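Local coordinates for protein Ara h 8 allergen isoform (Arachis hypogaea, PDB 6V8M) that is a peanut allergen of the plant PR-10 (Bet v 1) family that binds several 8-anilino-1-naphthalene sulfonate molecules and may bind abscisic acid, at residues V117-K122 against E130-V135; Y83-S86 against G90-E93. All coordinates share one frame; numbering follows the deposited sequence.

In the fold
From the N terminus, strand 3-12 edges an antiparallel seven-stranded sheet and lies beside strand 110-121. Contact 2 comes first in the chain: it closes the short loop after strand 80-86, folding residues 90-93 back on the strand's end before strand 95-107 begins. Contact 1 closes the next turn but one, where strand 110-121 gives way to the long helix 129-152. The two follow in series, neither nested nor crossed, yet they meet in space with centres about 9 Å apart. Lys-122 NZ probably hydrogen-bonds Glu-93 O, and Gln-92 NE2 weakly bonds Asp-134 OD2. The loop before strand 95-107 is thereby joined to both the strand end and the helix start.

Contact 1. Residues V117-K122 against E130-V135; sequences VTFHTK and EVHQDV. With 2AN (8-anilino-1-naphthalene sulfonate), chain C.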
ATOM      1  N   VAL A 117       3.573   5.582   8.310  1.00 31.10           N
ATOM      2  CA  VAL A 117       2.117   5.453   8.026  1.00 30.32           C
ATOM      3  C   VAL A 117       1.417   6.454   8.922  1.00 31.80           C
ATOM      4  O   VAL A 117       1.583   6.343  10.140  1.00 33.29           O
ATOM      5  CB  VAL A 117       1.605   4.038   8.281  1.00 31.55           C
ATOM      6  CG1 VAL A 117       0.149   3.911   7.869  1.00 32.58           C
ATOM      7  CG2 VAL A 117       2.449   3.010   7.554  1.00 32.94           C
ATOM      8  N   THR A 118       0.673   7.376   8.322  1.00 31.22           N
ATOM      9  CA  THR A 118      -0.054   8.399   9.106  1.00 31.03           C
ATOM     10  C   THR A 118      -1.544   8.148   8.944  1.00 31.42           C
ATOM     11  O   THR A 118      -2.051   8.367   7.829  1.00 32.18           O
ATOM     12  CB  THR A 118       0.348   9.834   8.783  1.00 34.56           C
ATOM     13  OG1 THR A 118       1.751   9.959   9.030  1.00 36.25           O
ATOM     14  CG2 THR A 118      -0.360  10.827   9.682  1.00 35.27           C
ATOM     15  N   PHE A 119      -2.216   7.782  10.030  1.00 30.86           N
ATOM     16  CA  PHE A 119      -3.693   7.671  10.097  1.00 30.82           C
ATOM     17  C   PHE A 119      -4.255   9.028  10.525  1.00 32.34           C
ATOM     18  O   PHE A 119      -3.753   9.650  11.455  1.00 33.67           O
ATOM     19  CB  PHE A 119      -4.138   6.611  11.104  1.00 32.04           C
ATOM     20  CG  PHE A 119      -3.729   5.191  10.805  1.00 32.10           C
ATOM     21  CD1 PHE A 119      -2.422   4.756  11.030  1.00 33.46           C
ATOM     22  CD2 PHE A 119      -4.664   4.267  10.373  1.00 32.56           C
ATOM     23  CE1 PHE A 119      -2.056   3.441  10.799  1.00 33.12           C
ATOM     24  CE2 PHE A 119      -4.296   2.946  10.173  1.00 34.05           C
ATOM     25  CZ  PHE A 119      -2.994   2.542  10.359  1.00 34.38           C
ATOM     26  N   HIS A 120      -5.262   9.494   9.801  1.00 31.93           N
ATOM     27  CA  HIS A 120      -6.054  10.698  10.123  1.00 33.54           C
ATOM     28  C   HIS A 120      -7.467  10.230  10.469  1.00 33.39           C
ATOM     29  O   HIS A 120      -8.131   9.655   9.593  1.00 34.28           O
ATOM     30  CB  HIS A 120      -6.069  11.652   8.931  1.00 33.90           C
ATOM     31  CG  HIS A 120      -4.729  12.190   8.558  1.00 37.35           C
ATOM     32  ND1 HIS A 120      -4.358  13.465   8.860  1.00 39.52           N
ATOM     33  CD2 HIS A 120      -3.670  11.625   7.932  1.00 38.22           C
ATOM     34  CE1 HIS A 120      -3.129  13.682   8.420  1.00 39.89           C
ATOM     35  NE2 HIS A 120      -2.672  12.570   7.877  1.00 40.03           N
ATOM     36  N   THR A 121      -7.860  10.399  11.727  1.00 34.98           N
ATOM     37  CA  THR A 121      -9.183   9.974  12.218  1.00 36.79           C
ATOM     38  C   THR A 121     -10.104  11.182  12.326  1.00 39.15           C
ATOM     39  O   THR A 121      -9.625  12.308  12.622  1.00 40.58           O
ATOM     40  CB  THR A 121      -9.039   9.292  13.581  1.00 38.46           C
ATOM     41  OG1 THR A 121      -8.418  10.267  14.407  1.00 38.03           O
ATOM     42  CG2 THR A 121      -8.265   7.997  13.489  1.00 39.62           C
ATOM     43  N   LYS A 122     -11.400  10.916  12.241  1.00 39.12           N
ATOM     44  CA  LYS A 122     -12.452  11.910  12.546  1.00 42.30           C
ATOM     45  C   LYS A 122     -12.544  12.022  14.070  1.00 44.39           C
ATOM     46  O   LYS A 122     -12.272  11.025  14.790  1.00 44.48           O
ATOM     47  CB  LYS A 122     -13.784  11.480  11.920  1.00 45.92           C
ATOM     48  CG  LYS A 122     -13.741  11.236  10.419  1.00 47.70           C
ATOM     49  CD  LYS A 122     -15.017  10.673   9.863  1.00 52.52           C
ATOM     50  CE  LYS A 122     -14.976  10.506   8.356  1.00 55.17           C
ATOM     51  NZ  LYS A 122     -15.808   9.362   7.922  1.00 58.48           N
ATOM     52  N   GLU A 130      -8.115  -2.176  16.422  1.00 39.61           N
ATOM     53  CA  GLU A 130      -8.653  -3.089  15.365  1.00 40.95           C
ATOM     54  C   GLU A 130      -8.407  -2.457  13.989  1.00 37.83           C
ATOM     55  O   GLU A 130      -8.151  -3.188  13.014  1.00 35.52           O
ATOM     56  CB  GLU A 130     -10.144  -3.353  15.601  1.00 47.05           C
ATOM     57  CG  GLU A 130     -10.732  -4.388  14.655  1.00 56.11           C
ATOM     58  CD  GLU A 130     -11.994  -5.115  15.117  1.00 64.78           C
ATOM     59  OE1 GLU A 130     -12.366  -5.015  16.326  1.00 69.97           O
ATOM     60  OE2 GLU A 130     -12.609  -5.795  14.261  1.00 70.27           O
ATOM     61  N   VAL A 131      -8.501  -1.135  13.910  1.00 36.75           N
ATOM     62  CA  VAL A 131      -8.334  -0.389  12.628  1.00 36.07           C
ATOM     63  C   VAL A 131      -6.848  -0.391  12.256  1.00 33.05           C
ATOM     64  O   VAL A 131      -6.529  -0.693  11.096  1.00 32.76           O
ATOM     65  CB  VAL A 131      -8.899   1.039  12.724  1.00 37.19           C
ATOM     66  CG1 VAL A 131      -8.515   1.865  11.497  1.00 37.31           C
ATOM     67  CG2 VAL A 131     -10.406   1.024  12.930  1.00 38.84           C
ATOM     68  N   HIS A 132      -5.980  -0.124  13.224  1.00 34.71           N
ATOM     69  CA  HIS A 132      -4.512  -0.170  13.046  1.00 34.62           C
ATOM     70  C   HIS A 132      -4.133  -1.583  12.564  1.00 34.40           C
ATOM     71  O   HIS A 132      -3.413  -1.701  11.577  1.00 32.45           O
ATOM     72  CB  HIS A 132      -3.769   0.228  14.326  1.00 35.67           C
ATOM     73  CG  HIS A 132      -2.314  -0.049  14.233  1.00 35.93           C
ATOM     74  ND1 HIS A 132      -1.737  -1.218  14.739  1.00 37.46           N
ATOM     75  CD2 HIS A 132      -1.307   0.681  13.726  1.00 36.66           C
ATOM     76  CE1 HIS A 132      -0.442  -1.195  14.497  1.00 37.72           C
ATOM     77  NE2 HIS A 132      -0.148  -0.031  13.917  1.00 35.26           N
ATOM     78  N   GLN A 133      -4.638  -2.611  13.237  1.00 35.48           N
ATOM     79  CA  GLN A 133      -4.300  -4.028  12.947  1.00 36.45           C
ATOM     80  C   GLN A 133      -4.749  -4.359  11.530  1.00 34.37           C
ATOM     81  O   GLN A 133      -3.997  -5.034  10.823  1.00 33.58           O
ATOM     82  CB  GLN A 133      -4.904  -5.000  13.962  1.00 40.97           C
ATOM     83  CG  GLN A 133      -4.841  -6.473  13.522  1.00 45.00           C
ATOM     84  CD  GLN A 133      -5.267  -7.460  14.592  1.00 51.84           C
ATOM     85  OE1 GLN A 133      -4.966  -7.305  15.775  1.00 56.18           O
ATOM     86  NE2 GLN A 133      -5.958  -8.514  14.181  1.00 55.16           N
ATOM     87  N   ASP A 134      -5.960  -3.928  11.153  1.00 33.68           N
ATOM     88  CA  ASP A 134      -6.561  -4.303   9.849  1.00 35.20           C
ATOM     89  C   ASP A 134      -5.755  -3.644   8.715  1.00 32.89           C
ATOM     90  O   ASP A 134      -5.450  -4.337   7.727  1.00 32.53           O
ATOM     91  CB  ASP A 134      -8.031  -3.929   9.797  1.00 37.83           C
ATOM     92  CG  ASP A 134      -8.657  -4.383   8.490  1.00 43.26           C
ATOM     93  OD1 ASP A 134      -8.771  -5.614   8.318  1.00 47.20           O
ATOM     94  OD2 ASP A 134      -8.957  -3.507   7.644  1.00 45.34           O
ATOM     95  N   VAL A 135      -5.394  -2.364   8.855  1.00 31.04           N
ATOM     96  CA  VAL A 135      -4.656  -1.631   7.792  1.00 31.76           C
ATOM     97  C   VAL A 135      -3.245  -2.218   7.702  1.00 33.05           C
ATOM     98  O   VAL A 135      -2.739  -2.384   6.594  1.00 32.03           O
ATOM     99  CB  VAL A 135      -4.665  -0.124   8.067  1.00 31.09           C
ATOM    100  CG1 VAL A 135      -3.693   0.597   7.150  1.00 31.51           C
ATOM    101  CG2 VAL A 135      -6.089   0.430   7.972  1.00 32.81           C
TER
HETATM  102  C1  2AN C 201       3.727  -1.263   6.173  1.00 36.48           C
HETATM  103  C2  2AN C 201       3.055  -0.401   5.352  1.00 36.26           C
HETATM  104  C3  2AN C 201       3.090  -0.536   3.957  1.00 35.78           C
HETATM  105  C4  2AN C 201       3.823  -1.531   3.405  1.00 35.07           C
HETATM  106  C5  2AN C 201       4.537  -2.452   4.209  1.00 38.33           C
HETATM  107  C6  2AN C 201       5.284  -3.476   3.589  1.00 38.17           C
HETATM  108  C7  2AN C 201       5.987  -4.368   4.298  1.00 43.22           C
HETATM  109  C8  2AN C 201       5.985  -4.304   5.696  1.00 40.83           C
HETATM  110  N   2AN C 201       3.683  -1.064   7.584  1.00 36.53           N
HETATM  111  S   2AN C 201       5.399  -3.459   8.110  1.00 40.90           S
HETATM  112  C9  2AN C 201       5.282  -3.334   6.356  1.00 37.22           C
HETATM  113  C10 2AN C 201       4.512  -2.344   5.636  1.00 36.17           C
HETATM  114  C11 2AN C 201       2.641  -0.557   8.378  1.00 37.17           C
HETATM  115  C12 2AN C 201       1.323  -0.600   7.942  1.00 36.31           C
HETATM  116  C13 2AN C 201       0.313  -0.080   8.731  1.00 35.19           C
HETATM  117  C14 2AN C 201       0.590   0.466   9.963  1.00 35.93           C
HETATM  118  C15 2AN C 201       1.892   0.497  10.411  1.00 36.33           C
HETATM  119  C16 2AN C 201       2.916  -0.004   9.625  1.00 34.98           C
HETATM  120  O1  2AN C 201       4.086  -3.527   8.649  1.00 40.68           O
HETATM  121  O2  2AN C 201       6.033  -2.180   8.608  1.00 37.58           O
HETATM  122  O3  2AN C 201       6.260  -4.571   8.370  1.00 43.76           O
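A single ring, Phe-119, spans most of the interval between strand 117-121 and helix 130-135, whose axes come no nearer than 11.2 Å, and meets Val-135, His-132 and a bound dye with its outer atoms. Val-135 comes from the opposite direction and sits at the ring edge, CB 3.7 Å from Phe-119 CE2, while its methyl CG1 reaches CZ at 3.8 Å. Chi1 of -63° sets CG of Phe-119 beside the backbone N and opposite the carbonyl carbon, sending the ring across to the helix. The His-132 side chain crosses that of Phe-119 at about a right angle and brings CD2 toward CE1; the rings themselves meet obliquely, planes at 44° and centroids 6.0 Å apart. In the Bet v 1 fold the curved antiparallel sheet wraps round the long C-terminal helix to enclose an apolar cavity, and here part of that cavity is occupied by 8-anilino-1-naphthalene sulfonate. Carbon C14 of its phenyl ring lies near the plane of Phe-119, 4.1 Å from CE1, and the same carbon is 4.1 Å from His-132 NE2. Both methyls of Val-117 bear on this phenyl ring, CG2 lying 3.7 Å from C11. Val-98 of strand 95-107 and Leu-127 also pack against Phe-119.

Contact 2. Residues Y83-S86 against G90-E93; sequences YTIS and GFQE. With 2AN (8-anilino-1-naphthalene sulfonate), chain E; 2AN (8-anilino-1-naphthalene sulfonate), chain F; SO4 (sulfate ion), chain I.
The Phe-91 ring lies with one face over the backbone of Ser-86 and one corner against Ile-85. Ser-86 CA makes a CH-pi contact, 4.3 Å from the centroid of the Phe-91 ring and 26° off its normal. Next to it, Ile-85 O approaches Phe-91 CZ obliquely at 3.4 Å. The side chains of Ile-85 and Phe-91 cross at a slant, the methyl CG2 of Ile-85 touching Phe-91 CE1 at 3.6 Å. CG of Phe-91 stands roughly opposite its own backbone N (chi1 -158°), which carries the ring from the loop back onto the strand.

Ile-85 divides its branches: CG2 serves Phe-91, while the extended arm through CG1 leads away to a bound 8-anilino-1-naphthalene sulfonate, CD1 lying 3.6 Å from its naphthalene carbon C6. Carbon C3 of this dye also sits at the edge of the Phe-91 ring, and Gly-90 O comes within 3.7 Å of carbon C15 on the dye's phenyl ring. The CB of Ser-86 points away from the loop; its OG is hydrogen-bonded to Glu-96 O and also touches a second dye molecule, 3.6 Å from phenyl carbon C15. Farther along the loop, Glu-93 N donates to a sulfate ion that is probably a crystallisation additive, at 2.9 Å to O4.

With Val-67 and Val-98 of the flanking strands also packing on Phe-91, the loop joining strands 80-86 and 95-107 folds over the strand end beside the ligand cavity characteristic of the Bet v 1 fold.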
ATOM      1  N   TYR A  83       1.838   7.136  -1.042  1.00 29.55           N
ATOM      2  CA  TYR A  83       0.439   7.070  -1.527  1.00 28.62           C
ATOM      3  C   TYR A  83      -0.486   7.279  -0.350  1.00 30.16           C
ATOM      4  O   TYR A  83      -0.131   6.976   0.826  1.00 29.88           O
ATOM      5  CB  TYR A  83       0.157   5.749  -2.242  1.00 30.42           C
ATOM      6  CG  TYR A  83       0.426   4.537  -1.386  1.00 29.73           C
ATOM      7  CD1 TYR A  83       1.699   4.017  -1.273  1.00 29.90           C
ATOM      8  CD2 TYR A  83      -0.607   3.847  -0.792  1.00 33.77           C
ATOM      9  CE1 TYR A  83       1.949   2.886  -0.504  1.00 34.63           C
ATOM     10  CE2 TYR A  83      -0.374   2.710  -0.032  1.00 36.12           C
ATOM     11  CZ  TYR A  83       0.912   2.228   0.124  1.00 36.66           C
ATOM     12  OH  TYR A  83       1.191   1.095   0.857  1.00 39.83           O
ATOM     13  N   THR A  84      -1.696   7.697  -0.676  1.00 30.60           N
ATOM     14  CA  THR A  84      -2.734   7.971   0.328  1.00 29.43           C
ATOM     15  C   THR A  84      -3.958   7.143  -0.021  1.00 30.79           C
ATOM     16  O   THR A  84      -4.364   7.181  -1.204  1.00 32.22           O
ATOM     17  CB  THR A  84      -3.045   9.454   0.450  1.00 30.37           C
ATOM     18  OG1 THR A  84      -1.899  10.144   0.920  1.00 32.57           O
ATOM     19  CG2 THR A  84      -4.158   9.702   1.425  1.00 31.64           C
ATOM     20  N   ILE A  85      -4.489   6.433   0.957  1.00 28.96           N
ATOM     21  CA  ILE A  85      -5.803   5.729   0.793  1.00 30.22           C
ATOM     22  C   ILE A  85      -6.864   6.611   1.442  1.00 30.81           C
ATOM     23  O   ILE A  85      -6.703   7.016   2.591  1.00 31.20           O
ATOM     24  CB  ILE A  85      -5.736   4.308   1.388  1.00 30.47           C
ATOM     25  CG1 ILE A  85      -4.573   3.520   0.781  1.00 33.64           C
ATOM     26  CG2 ILE A  85      -7.075   3.607   1.220  1.00 31.08           C
ATOM     27  CD1 ILE A  85      -4.436   2.133   1.326  1.00 35.29           C
ATOM     28  N   SER A  86      -7.966   6.862   0.741  1.00 33.72           N
ATOM     29  CA  SER A  86      -9.055   7.720   1.261  1.00 35.80           C
ATOM     30  C   SER A  86     -10.337   7.417   0.503  1.00 39.32           C
ATOM     31  O   SER A  86     -10.243   7.075  -0.699  1.00 41.21           O
ATOM     32  CB  SER A  86      -8.692   9.152   1.094  1.00 38.82           C
ATOM     33  OG  SER A  86      -9.633   9.972   1.770  1.00 42.73           O
ATOM     34  N   GLY A  90     -15.510   0.917   0.983  1.00 35.90           N
ATOM     35  CA  GLY A  90     -14.663  -0.103   1.627  1.00 38.17           C
ATOM     36  C   GLY A  90     -13.878   0.456   2.792  1.00 38.54           C
ATOM     37  O   GLY A  90     -13.313  -0.335   3.553  1.00 41.31           O
ATOM     38  N   PHE A  91     -13.834   1.781   2.919  1.00 39.70           N
ATOM     39  CA  PHE A  91     -12.887   2.470   3.836  1.00 38.37           C
ATOM     40  C   PHE A  91     -13.517   2.622   5.223  1.00 41.17           C
ATOM     41  O   PHE A  91     -14.725   2.952   5.316  1.00 42.91           O
ATOM     42  CB  PHE A  91     -12.479   3.819   3.242  1.00 38.84           C
ATOM     43  CG  PHE A  91     -11.167   4.340   3.783  1.00 37.94           C
ATOM     44  CD1 PHE A  91     -10.041   3.526   3.852  1.00 40.21           C
ATOM     45  CD2 PHE A  91     -11.066   5.646   4.213  1.00 41.24           C
ATOM     46  CE1 PHE A  91      -8.823   4.024   4.310  1.00 41.22           C
ATOM     47  CE2 PHE A  91      -9.863   6.129   4.708  1.00 40.40           C
ATOM     48  CZ  PHE A  91      -8.746   5.317   4.754  1.00 40.26           C
ATOM     49  N   GLN A  92     -12.726   2.385   6.288  1.00 41.39           N
ATOM     50  CA  GLN A  92     -13.233   2.482   7.683  1.00 43.79           C
ATOM     51  C   GLN A  92     -13.919   3.850   7.852  1.00 41.57           C
ATOM     52  O   GLN A  92     -13.335   4.871   7.430  1.00 42.05           O
ATOM     53  CB  GLN A  92     -12.105   2.258   8.694  1.00 46.53           C
ATOM     54  CG  GLN A  92     -11.732   0.793   8.921  1.00 50.28           C
ATOM     55  CD  GLN A  92     -10.656   0.293   7.977  1.00 49.11           C
ATOM     56  OE1 GLN A  92     -10.356   0.900   6.946  1.00 48.71           O
ATOM     57  NE2 GLN A  92     -10.047  -0.827   8.323  1.00 49.21           N
ATOM     58  N   GLU A  93     -15.110   3.870   8.442  1.00 42.22           N
ATOM     59  CA  GLU A  93     -15.904   5.104   8.725  1.00 42.69           C
ATOM     60  C   GLU A  93     -15.065   6.089   9.564  1.00 42.04           C
ATOM     61  O   GLU A  93     -15.118   7.303   9.301  1.00 43.67           O
ATOM     62  CB  GLU A  93     -17.163   4.786   9.539  1.00 46.33           C
TER
HETATM   63  C1  2AN E 203      -7.838  -1.174   1.740  1.00 43.22           C
HETATM   64  C2  2AN E 203      -8.606  -0.792   2.804  1.00 41.00           C
HETATM   65  C3  2AN E 203      -8.032  -0.392   4.012  1.00 40.43           C
HETATM   66  C4  2AN E 203      -6.692  -0.489   4.173  1.00 44.68           C
HETATM   67  C5  2AN E 203      -5.848  -0.881   3.109  1.00 41.33           C
HETATM   68  C6  2AN E 203      -4.450  -0.928   3.304  1.00 39.41           C
HETATM   69  C7  2AN E 203      -3.622  -1.301   2.325  1.00 39.76           C
HETATM   70  C8  2AN E 203      -4.118  -1.602   1.052  1.00 43.15           C
HETATM   71  N   2AN E 203      -8.437  -1.664   0.570  1.00 44.42           N
HETATM   72  S   2AN E 203      -5.888  -1.825  -0.890  1.00 44.78           S
HETATM   73  C9  2AN E 203      -5.463  -1.624   0.815  1.00 38.82           C
HETATM   74  C10 2AN E 203      -6.399  -1.241   1.843  1.00 39.91           C
HETATM   75  C11 2AN E 203      -9.781  -2.046   0.373  1.00 39.37           C
HETATM   76  C12 2AN E 203     -10.263  -1.942  -0.927  1.00 37.88           C
HETATM   77  C13 2AN E 203     -11.588  -2.237  -1.201  1.00 37.26           C
HETATM   78  C14 2AN E 203     -12.433  -2.654  -0.198  1.00 37.14           C
HETATM   79  C15 2AN E 203     -11.963  -2.767   1.092  1.00 39.64           C
HETATM   80  C16 2AN E 203     -10.643  -2.466   1.383  1.00 41.78           C
HETATM   81  O1  2AN E 203      -6.795  -0.758  -1.195  1.00 43.92           O
HETATM   82  O2  2AN E 203      -4.678  -1.839  -1.658  1.00 46.93           O
HETATM   83  O3  2AN E 203      -6.642  -3.154  -1.080  1.00 41.37           O
HETATM   84  C1  2AN F 204     -15.206  10.020  -1.436  1.00 53.63           C
HETATM   85  C2  2AN F 204     -14.935  10.086  -2.763  1.00 49.06           C
HETATM   86  C3  2AN F 204     -15.519   9.203  -3.677  1.00 50.02           C
HETATM   87  C4  2AN F 204     -16.366   8.243  -3.237  1.00 48.10           C
HETATM   88  C5  2AN F 204     -16.676   8.115  -1.866  1.00 48.72           C
HETATM   89  C6  2AN F 204     -17.559   7.093  -1.444  1.00 50.22           C
HETATM   90  C7  2AN F 204     -17.870   6.931  -0.145  1.00 53.26           C
HETATM   91  C8  2AN F 204     -17.325   7.789   0.821  1.00 54.69           C
HETATM   92  N   2AN F 204     -14.529  10.942  -0.598  1.00 65.29           N
HETATM   93  S   2AN F 204     -15.895   9.794   1.799  1.00 66.26           S
HETATM   94  C9  2AN F 204     -16.462   8.791   0.466  1.00 54.62           C
HETATM   95  C10 2AN F 204     -16.095   9.007  -0.910  1.00 51.50           C
HETATM   96  C11 2AN F 204     -13.284  11.515  -0.986  1.00 74.69           C
HETATM   97  C12 2AN F 204     -13.217  12.802  -1.515  1.00 78.21           C
HETATM   98  C13 2AN F 204     -12.004  13.335  -1.923  1.00 77.01           C
HETATM   99  C14 2AN F 204     -10.849  12.597  -1.825  1.00 77.58           C
HETATM  100  C15 2AN F 204     -10.904  11.316  -1.327  1.00 75.05           C
HETATM  101  C16 2AN F 204     -12.111  10.771  -0.917  1.00 74.77           C
HETATM  102  O1  2AN F 204     -14.335   9.715   1.810  1.00 55.72           O
HETATM  103  O2  2AN F 204     -16.398   9.211   3.001  1.00 62.05           O
HETATM  104  O3  2AN F 204     -16.224  11.154   1.507  1.00 71.87           O
HETATM  105  S   SO4 I 207     -16.454   0.562   9.587  1.00 81.78           S
HETATM  106  O1  SO4 I 207     -17.359   0.300  10.675  1.00 82.91           O
HETATM  107  O2  SO4 I 207     -15.153   0.890  10.109  1.00 80.99           O
HETATM  108  O3  SO4 I 207     -16.356  -0.609   8.756  1.00 83.08           O
HETATM  109  O4  SO4 I 207     -16.949   1.663   8.808  1.00 76.71           O